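Local structure of putative pachytene checkpoint protein 2 (Caenorhabditis elegans, 4XGU) at residues L156-E161 / S197-D202; L174-G179 / K307-R312; D234-L239 / C245-L250. The protein is an AAA+ ATPase and protein remodeler that binds and hydrolyses ATP and probably plays a key role in chromosome recombination during meiosis. All coordinates share one frame; numbering follows the deposited sequence.

Contact 1. Residues L156-E161 / S197-D202; sequences LARLSE and SIRMND
Just past the C-terminal end of helix 185-199, the helix that starts in the predicted P-loop of the AAA+ core, M200 lays its terminal methyl against A157 and R158 of helix 145-161. M200 leaves helical backbone angles, and its side chain heads for the neighbouring helix. With CG beside the backbone N (chi1 -52°) and a second bend at chi2 (-78°), it delivers this methyl to the helix surface. CE lies 3.7 Å from A157 CB. The same methyl is 3.9 Å from R158 N and 4.0 Å from R158 CG, so it sits at the junction of the two residues, where the small A157 side chain permits close approach. The side chains of M200 and R158 cross at about a right angle. Beyond this crossing the R158 chain bends at chi3 and its guanidinium nears that of R199, NH2 of R158 standing 4.4 Å from NH1 of R199, at the edge of the R199 group and near its plane. R158 also packs on E401 of a second subunit, while R199 touches H12 of strand 12-16 and M150 and A154 of helix 145-161. The direct apolar contact between the segments is thus made by the M200 methyl; the two like charges nearby would probably repel weakly, and a cation-pi contact with Y395 of the second subunit may stabilise R158.

Contact 2. Residues L174-G179 / K307-R312; sequences LILLTG and KALVDR
L174 opens strand 174-178 by packing against the end of the facing segment, with its CB 3.6 Å from R312 O. This is a van der Waals contact of an aliphatic carbon on a backbone carbonyl. CD2 of L174 lies 4.2 Å from the same R312 O, and the other branch, CD1, reaches to 4.4 Å from R312 CB. The leucine therefore borders both the main chain and the base of the arginine side chain. The polar end of R312 is engaged outside the contact, where its NE forms a salt bridge with D285 of helix 275-288. A308 O lies in the plane of the guanidinium, at its edge. Beyond L174, the side chain of I175 starts away from the helix and packs on L296 and I315 of the neighbouring strands. L176 turns back to the helix. Its CG is anti to the backbone N (chi1 177°), and CD1 meets CD2 of L309 at 3.6 Å, methyl against methyl, the two side chains crossing obliquely. L309 gets there although its first side-chain bond does not aim at the strand, because its branched end swings over. The strand belongs to the parallel part of the AAA+ core sheet, between strands 293-299 and 315-318, and the short helix 307-312 packs over one face of it; A308 and R312 also touch L217 of a second subunit. L176 packs in addition on L305 and C297, and its side chain is about 11 Å from the bound ADP. After T178 the strand gives way to G179, the first residue of the predicted ATP-binding P-loop (Walker A), whose phi of 152° and psi of -177° would jam a CB against the preceding carbonyl oxygen.

Contact 3. Residues D234-L239 / C245-L250; sequences DQIDEL and CMVFVL
I236 faces V247 and V249 from helix 228-241, and its CB divides the side chain into two branches. The short one, CG2, is anti to the backbone N and makes the main contact: it lies 3.9 Å from V249 CG2 and 4.4 Å from V247 CG2, bridging two strand residues that point to the same side of the sheet. CG1 runs beside the backbone N and brings the tip, CD1, to 4.4 Å from V249 CG2. The I236 and V249 side chains cross at about a right angle. Helix 228-241 belongs to the connection that carries the chain from strand 206-212 to the adjacent parallel strand 245-251, a beta-alpha-beta crossover; the short helix and strand segments run 9.5 Å apart at 154°. This strand probably carries the hydrophobic part of the Walker B motif, as in other AAA+ ATPases. One turn on from I236, L239 meets the other methyl of V247: CG1 is 3.8 Å from L239 O and 4.4 Å from L239 CB. Away from the strand, D237 forms salt bridges with R286 and R290, which tie the helix to helix 275-288 and the chain just beyond it.

Overall arrangement
All three contacts lie in or beside the AAA+ core. Contacts 2 and 3 reach the same sheet, strand 293-299 separating their strands; their centres are 19 Å apart and they do not touch. Helix 275-288 neighbours both, with I284 packing on L174 and R286 pairing with D237. Contact 1 lies beside the opposite face, where helix 185-199 covers F248; it meets contact 3 through M200 CB, 4.1 Å from M246 SD, with centres 15 Å apart. Along the chain contacts 1 and 2 interleave, while contact 3 falls wholly between the segments of contact 2. Contacts 1 and 2 also touch a second subunit of the six-chain assembly, and contact 2 joins that interface to the strand running into the predicted P-loop.

Contact 1. Residues L156-E161 / S197-D202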
# COMPACT_ATOMS: atom_id res chain seq x y z
N LEU B 156 18.39 29.09 -25.42
CA LEU B 156 17.29 28.16 -25.68
C LEU B 156 16.24 28.81 -26.57
O LEU B 156 15.74 28.19 -27.50
CB LEU B 156 16.65 27.68 -24.38
CG LEU B 156 17.42 26.66 -23.55
CD1 LEU B 156 16.65 26.35 -22.28
CD2 LEU B 156 17.66 25.40 -24.35
N ALA B 157 15.92 30.06 -26.27
CA ALA B 157 14.92 30.81 -27.03
C ALA B 157 15.41 31.13 -28.44
O ALA B 157 14.66 30.97 -29.40
CB ALA B 157 14.54 32.08 -26.29
N ARG B 158 16.66 31.57 -28.54
CA ARG B 158 17.25 31.90 -29.83
C ARG B 158 17.29 30.69 -30.76
O ARG B 158 16.92 30.78 -31.93
CB ARG B 158 18.66 32.47 -29.65
CG ARG B 158 18.78 33.95 -29.93
CD ARG B 158 20.20 34.46 -29.71
NE ARG B 158 20.53 34.55 -28.28
CZ ARG B 158 21.60 34.00 -27.72
NH1 ARG B 158 22.45 33.30 -28.46
NH2 ARG B 158 21.82 34.13 -26.42
N LEU B 159 17.75 29.56 -30.23
CA LEU B 159 17.79 28.32 -30.98
C LEU B 159 16.39 27.91 -31.42
O LEU B 159 16.16 27.63 -32.60
CB LEU B 159 18.41 27.20 -30.14
CG LEU B 159 19.93 27.25 -29.95
CD1 LEU B 159 20.36 26.21 -28.92
CD2 LEU B 159 20.62 27.01 -31.28
N SER B 160 15.46 27.90 -30.47
CA SER B 160 14.08 27.51 -30.72
C SER B 160 13.44 28.36 -31.81
O SER B 160 12.71 27.85 -32.66
CB SER B 160 13.26 27.60 -29.44
OG SER B 160 13.92 26.91 -28.39
N GLU B 161 13.72 29.66 -31.79
CA GLU B 161 13.21 30.57 -32.80
C GLU B 161 13.78 30.21 -34.17
O GLU B 161 13.10 30.37 -35.19
CB GLU B 161 13.55 32.02 -32.45
CG GLU B 161 12.82 33.07 -33.28
CD GLU B 161 13.47 33.34 -34.62
OE1 GLU B 161 12.74 33.46 -35.63
OE2 GLU B 161 14.72 33.42 -34.66
N SER B 197 10.95 38.79 -23.60
CA SER B 197 9.89 39.33 -24.45
C SER B 197 10.34 40.59 -25.18
O SER B 197 9.93 40.84 -26.31
CB SER B 197 8.64 39.62 -23.61
OG SER B 197 8.90 40.64 -22.67
N ILE B 198 11.17 41.39 -24.52
CA ILE B 198 11.71 42.60 -25.13
C ILE B 198 12.89 42.26 -26.05
O ILE B 198 12.99 42.79 -27.15
CB ILE B 198 12.16 43.61 -24.06
CG1 ILE B 198 10.97 44.07 -23.22
CG2 ILE B 198 12.83 44.81 -24.71
CD1 ILE B 198 11.35 44.87 -22.01
N ARG B 199 13.77 41.38 -25.58
CA ARG B 199 14.93 40.94 -26.36
C ARG B 199 14.52 40.34 -27.70
O ARG B 199 15.18 40.56 -28.71
CB ARG B 199 15.74 39.91 -25.57
CG ARG B 199 16.87 40.49 -24.73
CD ARG B 199 18.21 40.19 -25.38
NE ARG B 199 19.23 39.84 -24.39
CZ ARG B 199 19.98 38.74 -24.46
NH1 ARG B 199 19.84 37.90 -25.48
NH2 ARG B 199 20.89 38.50 -23.52
N MET B 200 13.43 39.59 -27.70
CA MET B 200 12.97 38.89 -28.89
C MET B 200 11.83 39.63 -29.59
O MET B 200 11.13 39.04 -30.42
CB MET B 200 12.51 37.47 -28.54
CG MET B 200 13.52 36.65 -27.74
SD MET B 200 14.86 35.98 -28.74
CE MET B 200 15.90 35.27 -27.47
N ASN B 201 11.64 40.90 -29.26
CA ASN B 201 10.49 41.64 -29.77
C ASN B 201 10.57 41.87 -31.28
O ASN B 201 9.55 42.07 -31.94
CB ASN B 201 10.36 42.98 -29.05
CG ASN B 201 11.42 43.98 -29.46
OD1 ASN B 201 12.50 43.61 -29.92
ND2 ASN B 201 11.12 45.26 -29.28
N ASP B 202 11.78 41.82 -31.83
CA ASP B 202 11.96 41.91 -33.27
C ASP B 202 11.46 40.62 -33.93
O ASP B 202 10.94 40.64 -35.04
CB ASP B 202 13.43 42.17 -33.62
CG ASP B 202 13.60 42.79 -35.00
OD1 ASP B 202 12.87 42.40 -35.94
OD2 ASP B 202 14.46 43.68 -35.15

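Contact 2. Residues L174-G179 / K307-R312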
# COMPACT_ATOMS: atom_id res chain seq x y z
N LEU B 174 12.28 23.48 -21.37
CA LEU B 174 11.84 23.54 -19.98
C LEU B 174 12.99 23.98 -19.10
O LEU B 174 14.14 23.60 -19.33
CB LEU B 174 11.29 22.18 -19.53
CG LEU B 174 10.55 22.08 -18.18
CD1 LEU B 174 9.53 20.96 -18.21
CD2 LEU B 174 11.52 21.86 -17.02
N ILE B 175 12.69 24.77 -18.08
CA ILE B 175 13.70 25.18 -17.12
C ILE B 175 13.17 25.04 -15.69
O ILE B 175 12.00 25.34 -15.42
CB ILE B 175 14.16 26.63 -17.37
CG1 ILE B 175 15.03 27.13 -16.22
CG2 ILE B 175 12.97 27.54 -17.57
CD1 ILE B 175 15.30 28.62 -16.25
N LEU B 176 14.02 24.57 -14.78
CA LEU B 176 13.62 24.30 -13.41
C LEU B 176 14.48 25.05 -12.39
O LEU B 176 15.71 24.93 -12.39
CB LEU B 176 13.69 22.80 -13.14
CG LEU B 176 13.39 22.30 -11.73
CD1 LEU B 176 11.92 22.46 -11.42
CD2 LEU B 176 13.82 20.85 -11.59
N LEU B 177 13.83 25.83 -11.53
CA LEU B 177 14.51 26.51 -10.43
C LEU B 177 14.09 25.89 -9.11
O LEU B 177 12.89 25.71 -8.86
CB LEU B 177 14.18 28.00 -10.43
CG LEU B 177 14.56 28.80 -11.68
CD1 LEU B 177 14.04 30.23 -11.57
CD2 LEU B 177 16.07 28.80 -11.88
N THR B 178 15.05 25.54 -8.26
CA THR B 178 14.72 24.96 -6.96
C THR B 178 15.46 25.65 -5.82
O THR B 178 16.47 26.32 -6.03
CB THR B 178 15.05 23.45 -6.92
OG1 THR B 178 16.46 23.27 -7.04
CG2 THR B 178 14.34 22.71 -8.04
N GLY B 179 14.94 25.48 -4.61
CA GLY B 179 15.52 26.08 -3.43
C GLY B 179 14.48 26.34 -2.36
O GLY B 179 13.31 25.98 -2.53
N LYS B 307 12.11 13.01 -10.10
CA LYS B 307 13.00 12.54 -11.16
C LYS B 307 12.46 12.85 -12.55
O LYS B 307 13.22 13.15 -13.47
CB LYS B 307 13.22 11.03 -11.02
CG LYS B 307 14.11 10.41 -12.09
CD LYS B 307 15.49 10.07 -11.54
CE LYS B 307 16.31 9.30 -12.56
NZ LYS B 307 17.62 8.86 -12.01
N ALA B 308 11.14 12.80 -12.69
CA ALA B 308 10.49 13.03 -13.97
C ALA B 308 10.73 14.44 -14.48
O ALA B 308 10.82 14.67 -15.69
CB ALA B 308 9.00 12.77 -13.86
N LEU B 309 10.85 15.39 -13.56
CA LEU B 309 11.00 16.79 -13.94
C LEU B 309 12.45 17.15 -14.23
O LEU B 309 12.73 17.93 -15.13
CB LEU B 309 10.44 17.70 -12.83
CG LEU B 309 9.89 19.03 -13.33
CD1 LEU B 309 8.69 18.81 -14.23
CD2 LEU B 309 9.52 19.92 -12.16
N VAL B 310 13.37 16.56 -13.47
CA VAL B 310 14.79 16.81 -13.68
C VAL B 310 15.22 16.28 -15.05
O VAL B 310 16.00 16.92 -15.76
CB VAL B 310 15.65 16.14 -12.58
CG1 VAL B 310 17.09 16.61 -12.67
CG2 VAL B 310 15.07 16.45 -11.20
N ASP B 311 14.69 15.12 -15.41
CA ASP B 311 14.98 14.51 -16.70
C ASP B 311 14.47 15.36 -17.86
O ASP B 311 15.06 15.37 -18.94
CB ASP B 311 14.38 13.10 -16.78
CG ASP B 311 15.40 12.00 -16.57
OD1 ASP B 311 16.49 12.29 -16.02
OD2 ASP B 311 15.12 10.85 -16.96
N ARG B 312 13.37 16.07 -17.62
CA ARG B 312 12.72 16.87 -18.66
C ARG B 312 13.30 18.27 -18.77
O ARG B 312 13.00 19.00 -19.71
CB ARG B 312 11.21 16.95 -18.39
CG ARG B 312 10.40 15.92 -19.15
CD ARG B 312 8.90 16.09 -18.93
NE ARG B 312 8.14 15.11 -19.71
CZ ARG B 312 7.93 13.86 -19.32
NH1 ARG B 312 8.43 13.43 -18.17
NH2 ARG B 312 7.23 13.03 -20.08

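Contact 3. Residues D234-L239 / C245-L250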
# COMPACT_ATOMS: atom_id res chain seq x y z
N ASP B 234 -4.99 22.96 -23.25
CA ASP B 234 -5.54 23.05 -24.60
C ASP B 234 -5.68 24.51 -25.03
O ASP B 234 -5.53 24.84 -26.21
CB ASP B 234 -6.90 22.35 -24.69
CG ASP B 234 -6.77 20.87 -25.01
OD1 ASP B 234 -5.96 20.53 -25.90
OD2 ASP B 234 -7.47 20.06 -24.37
N GLN B 235 -5.96 25.38 -24.07
CA GLN B 235 -6.04 26.81 -24.34
C GLN B 235 -4.65 27.40 -24.57
O GLN B 235 -4.47 28.25 -25.44
CB GLN B 235 -6.73 27.55 -23.19
CG GLN B 235 -6.76 29.05 -23.37
CD GLN B 235 -7.72 29.74 -22.43
OE1 GLN B 235 -8.07 29.20 -21.37
NE2 GLN B 235 -8.17 30.93 -22.81
N ILE B 236 -3.68 26.93 -23.80
CA ILE B 236 -2.29 27.33 -24.00
C ILE B 236 -1.84 26.91 -25.39
O ILE B 236 -1.12 27.64 -26.06
CB ILE B 236 -1.34 26.70 -22.96
CG1 ILE B 236 -1.95 26.73 -21.57
CG2 ILE B 236 0.01 27.41 -22.98
CD1 ILE B 236 -1.04 26.17 -20.49
N ASP B 237 -2.29 25.73 -25.80
CA ASP B 237 -1.94 25.19 -27.10
C ASP B 237 -2.43 26.10 -28.22
O ASP B 237 -1.68 26.40 -29.15
CB ASP B 237 -2.51 23.78 -27.26
CG ASP B 237 -1.85 23.01 -28.39
OD1 ASP B 237 -1.83 23.51 -29.53
OD2 ASP B 237 -1.35 21.89 -28.13
N GLU B 238 -3.68 26.53 -28.13
CA GLU B 238 -4.24 27.45 -29.12
C GLU B 238 -3.42 28.73 -29.21
O GLU B 238 -3.17 29.24 -30.30
CB GLU B 238 -5.70 27.79 -28.79
CG GLU B 238 -6.72 26.84 -29.39
CD GLU B 238 -8.09 27.49 -29.53
OE1 GLU B 238 -8.23 28.66 -29.14
OE2 GLU B 238 -9.02 26.82 -30.04
N LEU B 239 -3.01 29.24 -28.06
CA LEU B 239 -2.18 30.44 -28.00
C LEU B 239 -0.81 30.15 -28.58
O LEU B 239 -0.16 31.03 -29.15
CB LEU B 239 -2.06 30.93 -26.56
CG LEU B 239 -2.14 32.44 -26.34
CD1 LEU B 239 -3.34 33.02 -27.07
CD2 LEU B 239 -2.23 32.75 -24.85
N CYS B 245 4.30 34.77 -31.98
CA CYS B 245 3.98 35.06 -30.59
C CYS B 245 4.59 34.00 -29.68
O CYS B 245 4.35 32.81 -29.86
CB CYS B 245 2.47 35.13 -30.36
SG CYS B 245 2.00 35.16 -28.61
N MET B 246 5.36 34.43 -28.69
CA MET B 246 5.96 33.50 -27.75
C MET B 246 5.16 33.44 -26.46
O MET B 246 4.71 34.47 -25.95
CB MET B 246 7.42 33.85 -27.47
CG MET B 246 7.65 35.15 -26.71
SD MET B 246 9.39 35.62 -26.66
CE MET B 246 10.16 34.07 -26.19
N VAL B 247 4.96 32.23 -25.95
CA VAL B 247 4.20 32.05 -24.72
C VAL B 247 5.10 31.51 -23.61
O VAL B 247 5.98 30.69 -23.84
CB VAL B 247 2.97 31.12 -24.94
CG1 VAL B 247 2.36 31.38 -26.31
CG2 VAL B 247 3.34 29.66 -24.80
N PHE B 248 4.89 32.02 -22.40
CA PHE B 248 5.64 31.58 -21.24
C PHE B 248 4.71 30.88 -20.27
O PHE B 248 3.64 31.39 -19.94
CB PHE B 248 6.32 32.76 -20.54
CG PHE B 248 7.48 33.33 -21.30
CD1 PHE B 248 7.28 34.33 -22.25
CD2 PHE B 248 8.77 32.89 -21.07
CE1 PHE B 248 8.35 34.86 -22.95
CE2 PHE B 248 9.84 33.42 -21.76
CZ PHE B 248 9.63 34.41 -22.70
N VAL B 249 5.11 29.70 -19.80
CA VAL B 249 4.31 28.99 -18.82
C VAL B 249 5.06 28.86 -17.51
O VAL B 249 6.07 28.17 -17.43
CB VAL B 249 3.90 27.60 -19.32
CG1 VAL B 249 3.12 26.86 -18.24
CG2 VAL B 249 3.07 27.72 -20.59
N LEU B 250 4.56 29.53 -16.48
CA LEU B 250 5.15 29.45 -15.15
C LEU B 250 4.33 28.50 -14.28
O LEU B 250 3.11 28.56 -14.25
CB LEU B 250 5.23 30.83 -14.51
CG LEU B 250 5.73 30.86 -13.06
CD1 LEU B 250 7.14 30.30 -12.98
CD2 LEU B 250 5.68 32.27 -12.50